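Local coordinates for aminoacyltransferase FemA (Staphylococcus aureus, PDB 1LRZ), which adds glycines 2 and 3 to the pentaglycine interpeptide bridge of staphylococcal peptidoglycan, using glycyl-tRNA(Gly) as donor, at residues Y104-H118 and A388-I401. Sequence-based numbering, arbitrary orientation.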
loop_
_atom_site.group_PDB
_atom_site.type_symbol
_atom_site.label_atom_id
_atom_site.label_comp_id
_atom_site.label_asym_id
_atom_site.label_seq_id
_atom_site.Cartn_x
_atom_site.Cartn_y
_atom_site.Cartn_z
ATOM N N TYR A 104 30.320 3.774 4.601
ATOM C CA TYR A 104 29.319 4.792 4.908
ATOM C C TYR A 104 28.007 4.132 5.302
ATOM O O TYR A 104 27.661 3.066 4.792
ATOM C CB TYR A 104 29.113 5.775 3.741
ATOM C CG TYR A 104 28.424 5.236 2.512
ATOM C CD1 TYR A 104 27.125 5.637 2.181
ATOM C CD2 TYR A 104 29.090 4.389 1.642
ATOM C CE1 TYR A 104 26.516 5.206 0.991
ATOM C CE2 TYR A 104 28.499 3.948 0.457
ATOM C CZ TYR A 104 27.213 4.362 0.136
ATOM O OH TYR A 104 26.647 3.926 -1.038
ATOM N N LEU A 105 27.310 4.766 6.242
ATOM C CA LEU A 105 26.046 4.278 6.779
ATOM C C LEU A 105 24.904 5.161 6.285
ATOM O O LEU A 105 24.913 6.380 6.475
ATOM C CB LEU A 105 26.105 4.285 8.307
ATOM C CG LEU A 105 24.809 4.089 9.102
ATOM C CD1 LEU A 105 24.157 2.763 8.741
ATOM C CD2 LEU A 105 25.136 4.152 10.591
ATOM N N HIS A 106 23.925 4.522 5.655
ATOM C CA HIS A 106 22.772 5.195 5.077
ATOM C C HIS A 106 21.489 4.854 5.856
ATOM O O HIS A 106 21.115 3.683 5.960
ATOM C CB HIS A 106 22.649 4.745 3.610
ATOM C CG HIS A 106 21.429 5.246 2.905
ATOM N ND1 HIS A 106 21.000 4.712 1.706
ATOM C CD2 HIS A 106 20.540 6.216 3.225
ATOM C CE1 HIS A 106 19.897 5.334 1.321
ATOM N NE2 HIS A 106 19.599 6.250 2.227
ATOM N N ILE A 107 20.835 5.867 6.421
ATOM C CA ILE A 107 19.589 5.646 7.156
ATOM C C ILE A 107 18.423 6.432 6.533
ATOM O O ILE A 107 18.601 7.547 6.031
ATOM C CB ILE A 107 19.703 6.057 8.644
ATOM C CG1 ILE A 107 20.005 7.554 8.746
ATOM C CG2 ILE A 107 20.809 5.234 9.339
ATOM C CD1 ILE A 107 19.839 8.130 10.148
ATOM N N ASP A 108 17.235 5.834 6.557
ATOM C CA ASP A 108 16.031 6.471 6.031
ATOM C C ASP A 108 14.868 6.087 6.955
ATOM O O ASP A 108 13.968 5.330 6.587
ATOM C CB ASP A 108 15.782 6.059 4.557
ATOM C CG ASP A 108 15.670 4.551 4.348
ATOM O OD1 ASP A 108 15.300 4.148 3.229
ATOM O OD2 ASP A 108 15.944 3.762 5.269
ATOM N N PRO A 109 14.892 6.616 8.193
ATOM C CA PRO A 109 13.869 6.346 9.206
ATOM C C PRO A 109 12.448 6.673 8.772
ATOM O O PRO A 109 12.191 7.681 8.107
ATOM C CB PRO A 109 14.332 7.180 10.406
ATOM C CG PRO A 109 15.012 8.323 9.771
ATOM C CD PRO A 109 15.797 7.690 8.638
ATOM N N TYR A 110 11.543 5.781 9.152
ATOM C CA TYR A 110 10.113 5.884 8.864
ATOM C C TYR A 110 9.613 6.845 9.943
ATOM O O TYR A 110 8.921 6.450 10.881
ATOM C CB TYR A 110 9.485 4.496 9.031
ATOM C CG TYR A 110 8.125 4.307 8.382
ATOM C CD1 TYR A 110 7.355 3.182 8.679
ATOM C CD2 TYR A 110 7.619 5.231 7.461
ATOM C CE1 TYR A 110 6.122 2.963 8.078
ATOM C CE2 TYR A 110 6.366 5.025 6.851
ATOM C CZ TYR A 110 5.631 3.885 7.164
ATOM O OH TYR A 110 4.426 3.638 6.558
ATOM N N LEU A 111 9.993 8.111 9.794
ATOM C CA LEU A 111 9.689 9.163 10.760
ATOM C C LEU A 111 9.035 10.370 10.094
ATOM O O LEU A 111 9.663 11.037 9.278
ATOM C CB LEU A 111 11.008 9.608 11.419
ATOM C CG LEU A 111 10.976 10.708 12.483
ATOM C CD1 LEU A 111 10.146 10.228 13.655
ATOM C CD2 LEU A 111 12.405 11.043 12.939
ATOM N N PRO A 112 7.778 10.677 10.448
ATOM C CA PRO A 112 7.095 11.823 9.842
ATOM C C PRO A 112 7.825 13.129 10.107
ATOM O O PRO A 112 8.435 13.315 11.162
ATOM C CB PRO A 112 5.715 11.815 10.506
ATOM C CG PRO A 112 5.517 10.383 10.892
ATOM C CD PRO A 112 6.892 9.985 11.401
ATOM N N TYR A 113 7.724 14.031 9.134
ATOM C CA TYR A 113 8.327 15.351 9.196
ATOM C C TYR A 113 7.191 16.380 9.155
ATOM O O TYR A 113 7.021 17.169 10.087
ATOM C CB TYR A 113 9.271 15.538 8.002
ATOM C CG TYR A 113 9.679 16.970 7.726
ATOM C CD1 TYR A 113 10.058 17.833 8.769
ATOM C CD2 TYR A 113 9.714 17.457 6.421
ATOM C CE1 TYR A 113 10.456 19.141 8.517
ATOM C CE2 TYR A 113 10.115 18.770 6.152
ATOM C CZ TYR A 113 10.486 19.604 7.202
ATOM O OH TYR A 113 10.900 20.887 6.934
ATOM N N GLN A 114 6.405 16.337 8.082
ATOM C CA GLN A 114 5.278 17.248 7.886
ATOM C C GLN A 114 4.047 16.507 7.348
ATOM O O GLN A 114 4.171 15.428 6.763
ATOM C CB GLN A 114 5.644 18.337 6.863
ATOM C CG GLN A 114 6.843 19.185 7.207
ATOM C CD GLN A 114 7.046 20.314 6.208
ATOM O OE1 GLN A 114 7.138 21.477 6.595
ATOM N NE2 GLN A 114 7.117 19.973 4.913
ATOM N N TYR A 115 2.874 17.113 7.530
ATOM C CA TYR A 115 1.607 16.580 7.030
ATOM C C TYR A 115 1.123 17.587 5.995
ATOM O O TYR A 115 1.244 18.789 6.205
ATOM C CB TYR A 115 0.573 16.489 8.150
ATOM C CG TYR A 115 1.000 15.586 9.275
ATOM C CD1 TYR A 115 1.298 16.100 10.541
ATOM C CD2 TYR A 115 1.115 14.211 9.072
ATOM C CE1 TYR A 115 1.704 15.255 11.582
ATOM C CE2 TYR A 115 1.515 13.361 10.098
ATOM C CZ TYR A 115 1.808 13.886 11.343
ATOM O OH TYR A 115 2.195 13.035 12.341
ATOM N N LEU A 116 0.587 17.100 4.883
ATOM C CA LEU A 116 0.091 17.981 3.825
ATOM C C LEU A 116 -1.233 17.446 3.301
ATOM O O LEU A 116 -1.625 16.331 3.652
ATOM C CB LEU A 116 1.090 18.025 2.654
ATOM C CG LEU A 116 2.521 18.499 2.971
ATOM C CD1 LEU A 116 3.403 17.313 3.355
ATOM C CD2 LEU A 116 3.105 19.178 1.763
ATOM N N ASN A 117 -1.929 18.238 2.483
ATOM C CA ASN A 117 -3.149 17.742 1.846
ATOM C C ASN A 117 -2.699 17.373 0.436
ATOM O O ASN A 117 -1.540 17.607 0.070
ATOM C CB ASN A 117 -4.276 18.795 1.804
ATOM C CG ASN A 117 -3.876 20.090 1.088
ATOM O OD1 ASN A 117 -3.083 20.091 0.148
ATOM N ND2 ASN A 117 -4.468 21.198 1.525
ATOM N N HIS A 118 -3.586 16.797 -0.366
ATOM C CA HIS A 118 -3.197 16.397 -1.711
ATOM C C HIS A 118 -3.077 17.521 -2.725
ATOM O O HIS A 118 -2.947 17.258 -3.921
ATOM C CB HIS A 118 -4.138 15.316 -2.235
ATOM C CG HIS A 118 -3.983 14.001 -1.533
ATOM N ND1 HIS A 118 -4.186 13.857 -0.176
ATOM C CD2 HIS A 118 -3.681 12.764 -2.002
ATOM C CE1 HIS A 118 -4.025 12.588 0.161
ATOM N NE2 HIS A 118 -3.718 11.903 -0.930
ATOM N N ALA A 388 -7.682 10.544 2.091
ATOM C CA ALA A 388 -6.383 10.262 2.676
ATOM C C ALA A 388 -5.685 11.596 2.909
ATOM O O ALA A 388 -6.159 12.631 2.438
ATOM C CB ALA A 388 -5.562 9.415 1.725
ATOM N N GLU A 389 -4.582 11.587 3.655
ATOM C CA GLU A 389 -3.823 12.823 3.865
ATOM C C GLU A 389 -2.384 12.531 3.432
ATOM O O GLU A 389 -2.028 11.372 3.260
ATOM C CB GLU A 389 -3.862 13.259 5.341
ATOM C CG GLU A 389 -2.812 12.617 6.205
ATOM C CD GLU A 389 -2.884 13.052 7.670
ATOM O OE1 GLU A 389 -2.889 14.280 7.950
ATOM O OE2 GLU A 389 -2.925 12.152 8.536
ATOM N N ILE A 390 -1.555 13.554 3.242
ATOM C CA ILE A 390 -0.171 13.290 2.842
ATOM C C ILE A 390 0.784 13.338 4.044
ATOM O O ILE A 390 0.691 14.229 4.893
ATOM C CB ILE A 390 0.358 14.327 1.817
ATOM C CG1 ILE A 390 -0.487 14.302 0.531
ATOM C CG2 ILE A 390 1.828 14.028 1.493
ATOM C CD1 ILE A 390 -0.495 12.965 -0.191
ATOM N N ILE A 391 1.689 12.372 4.125
ATOM C CA ILE A 391 2.676 12.399 5.192
ATOM C C ILE A 391 4.043 12.497 4.519
ATOM O O ILE A 391 4.379 11.682 3.657
ATOM C CB ILE A 391 2.642 11.138 6.088
ATOM C CG1 ILE A 391 1.276 11.036 6.781
ATOM C CG2 ILE A 391 3.781 11.221 7.158
ATOM C CD1 ILE A 391 1.117 9.785 7.659
ATOM N N GLU A 392 4.797 13.532 4.876
ATOM C CA GLU A 392 6.140 13.723 4.338
ATOM C C GLU A 392 7.106 13.281 5.424
ATOM O O GLU A 392 6.998 13.737 6.572
ATOM C CB GLU A 392 6.393 15.195 3.997
ATOM C CG GLU A 392 7.839 15.470 3.543
ATOM C CD GLU A 392 8.088 16.942 3.230
ATOM O OE1 GLU A 392 9.238 17.299 2.859
ATOM O OE2 GLU A 392 7.133 17.746 3.347
ATOM N N TYR A 393 8.041 12.402 5.070
ATOM C CA TYR A 393 9.008 11.897 6.034
ATOM C C TYR A 393 10.314 12.698 6.023
ATOM O O TYR A 393 10.576 13.461 5.095
ATOM C CB TYR A 393 9.278 10.412 5.772
ATOM C CG TYR A 393 8.018 9.578 5.835
ATOM C CD1 TYR A 393 7.348 9.214 4.668
ATOM C CD2 TYR A 393 7.449 9.226 7.062
ATOM C CE1 TYR A 393 6.144 8.524 4.703
ATOM C CE2 TYR A 393 6.233 8.535 7.118
ATOM C CZ TYR A 393 5.584 8.186 5.930
ATOM O OH TYR A 393 4.398 7.487 5.955
ATOM N N VAL A 394 11.130 12.529 7.059
ATOM C CA VAL A 394 12.380 13.275 7.162
ATOM C C VAL A 394 13.354 13.050 6.015
ATOM O O VAL A 394 14.089 13.964 5.645
ATOM C CB VAL A 394 13.104 12.982 8.495
ATOM C CG1 VAL A 394 12.280 13.555 9.657
ATOM C CG2 VAL A 394 13.301 11.482 8.674
ATOM N N GLY A 395 13.363 11.850 5.444
ATOM C CA GLY A 395 14.271 11.592 4.338
ATOM C C GLY A 395 15.479 10.732 4.674
ATOM O O GLY A 395 15.456 9.926 5.616
ATOM N N ASP A 396 16.549 10.931 3.908
ATOM C CA ASP A 396 17.781 10.154 4.034
ATOM C C ASP A 396 18.974 10.859 4.657
ATOM O O ASP A 396 19.205 12.042 4.420
ATOM C CB ASP A 396 18.193 9.655 2.658
ATOM C CG ASP A 396 17.101 8.865 1.988
ATOM O OD1 ASP A 396 16.091 9.481 1.570
ATOM O OD2 ASP A 396 17.255 7.628 1.892
ATOM N N PHE A 397 19.740 10.110 5.444
ATOM C CA PHE A 397 20.933 10.642 6.086
ATOM C C PHE A 397 22.088 9.669 5.862
ATOM O O PHE A 397 21.938 8.443 5.982
ATOM C CB PHE A 397 20.716 10.844 7.591
ATOM C CG PHE A 397 19.538 11.720 7.927
ATOM C CD1 PHE A 397 18.237 11.228 7.826
ATOM C CD2 PHE A 397 19.730 13.031 8.364
ATOM C CE1 PHE A 397 17.142 12.026 8.160
ATOM C CE2 PHE A 397 18.637 13.838 8.701
ATOM C CZ PHE A 397 17.337 13.328 8.600
ATOM N N ILE A 398 23.251 10.225 5.547
ATOM C CA ILE A 398 24.428 9.422 5.279
ATOM C C ILE A 398 25.578 9.832 6.182
ATOM O O ILE A 398 25.882 11.014 6.317
ATOM C CB ILE A 398 24.840 9.580 3.799
ATOM C CG1 ILE A 398 23.817 8.863 2.915
ATOM C CG2 ILE A 398 26.255 9.051 3.572
ATOM C CD1 ILE A 398 23.971 9.154 1.440
ATOM N N LYS A 399 26.193 8.854 6.835
ATOM C CA LYS A 399 27.330 9.142 7.684
ATOM C C LYS A 399 28.542 8.432 7.106
ATOM O O LYS A 399 28.652 7.204 7.167
ATOM C CB LYS A 399 27.117 8.672 9.117
ATOM C CG LYS A 399 28.353 8.947 9.972
ATOM C CD LYS A 399 28.193 8.528 11.413
ATOM C CE LYS A 399 29.401 8.974 12.224
ATOM N NZ LYS A 399 29.196 8.724 13.668
ATOM N N PRO A 400 29.458 9.197 6.503
ATOM C CA PRO A 400 30.669 8.610 5.918
ATOM C C PRO A 400 31.555 8.136 7.066
ATOM O O PRO A 400 31.769 8.892 8.013
ATOM C CB PRO A 400 31.303 9.789 5.180
ATOM C CG PRO A 400 30.151 10.702 4.904
ATOM C CD PRO A 400 29.359 10.629 6.182
ATOM N N ILE A 401 32.056 6.903 6.999
ATOM C CA ILE A 401 32.931 6.390 8.055
ATOM C C ILE A 401 34.404 6.667 7.724
ATOM O O ILE A 401 35.187 7.034 8.603
ATOM C CB ILE A 401 32.719 4.884 8.273
ATOM C CG1 ILE A 401 31.257 4.625 8.672
ATOM C CG2 ILE A 401 33.676 4.380 9.352
ATOM C CD1 ILE A 401 30.835 5.332 9.942
HETATM O O HOH W 1 15.951 5.650 1.135
HETATM O O HOH W 2 12.867 8.985 5.907
HETATM O O HOH W 3 -3.252 16.744 6.364
HETATM O O HOH W 4 -5.537 15.572 1.520
#
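Ile390 pushes its CD1 methyl squarely onto one face of the His118 imidazole, 3.5 Å from the ring centroid and 11° off the normal, a CH-pi contact. His118 NE2 is hydrogen-bonded to Ser159 OG on strand 157-162, which probably helps to fix the ring's rotation, while a water lies between His118 ND1 and Ala388 O. On the backbone, Ile390 pairs with Leu116 through N-H...O bonds in both directions.

Two residues along, Glu392 is gripped from several sides. Its chain is fully extended, with CG anti to the backbone N (chi1 175°), which carries the carboxylate alongside Gln114 and Tyr113. Gln114 NE2 donates to Glu392 OE2 at 2.7 Å, approaching from above the carboxylate plane, while Glu392 OE1 sits at the edge of the Tyr113 ring, 3.6 Å from Tyr113 CD2, and forms a salt bridge with Arg156. Glu392 O accepts from both Tyr113 N (2.7 Å) and Gln114 N (3.1 Å), the signature of a classic beta bulge.

Beyond the bulge the two segments pass together from one mixed sheet of this FemABX enzyme into the other: strand 112-116 runs antiparallel to 389-393, and strand 104-107 to 397-400. Between them, Tyr393 lies beside Tyr110, the rings oblique with planes at 48°, and Val394 sets CG2 against Pro109 CG at 3.8 Å. In the second sheet His106 NE2 donates a 2.7 Å bond to the anti lone pair of Asp396 OD2, nearly in the imidazole plane; Tyr69 OH holds His106 ND1, and a water bridges Asp396 OD2 to Asp108 OD1, which is also hydrogen-bonded to Tyr71 OH.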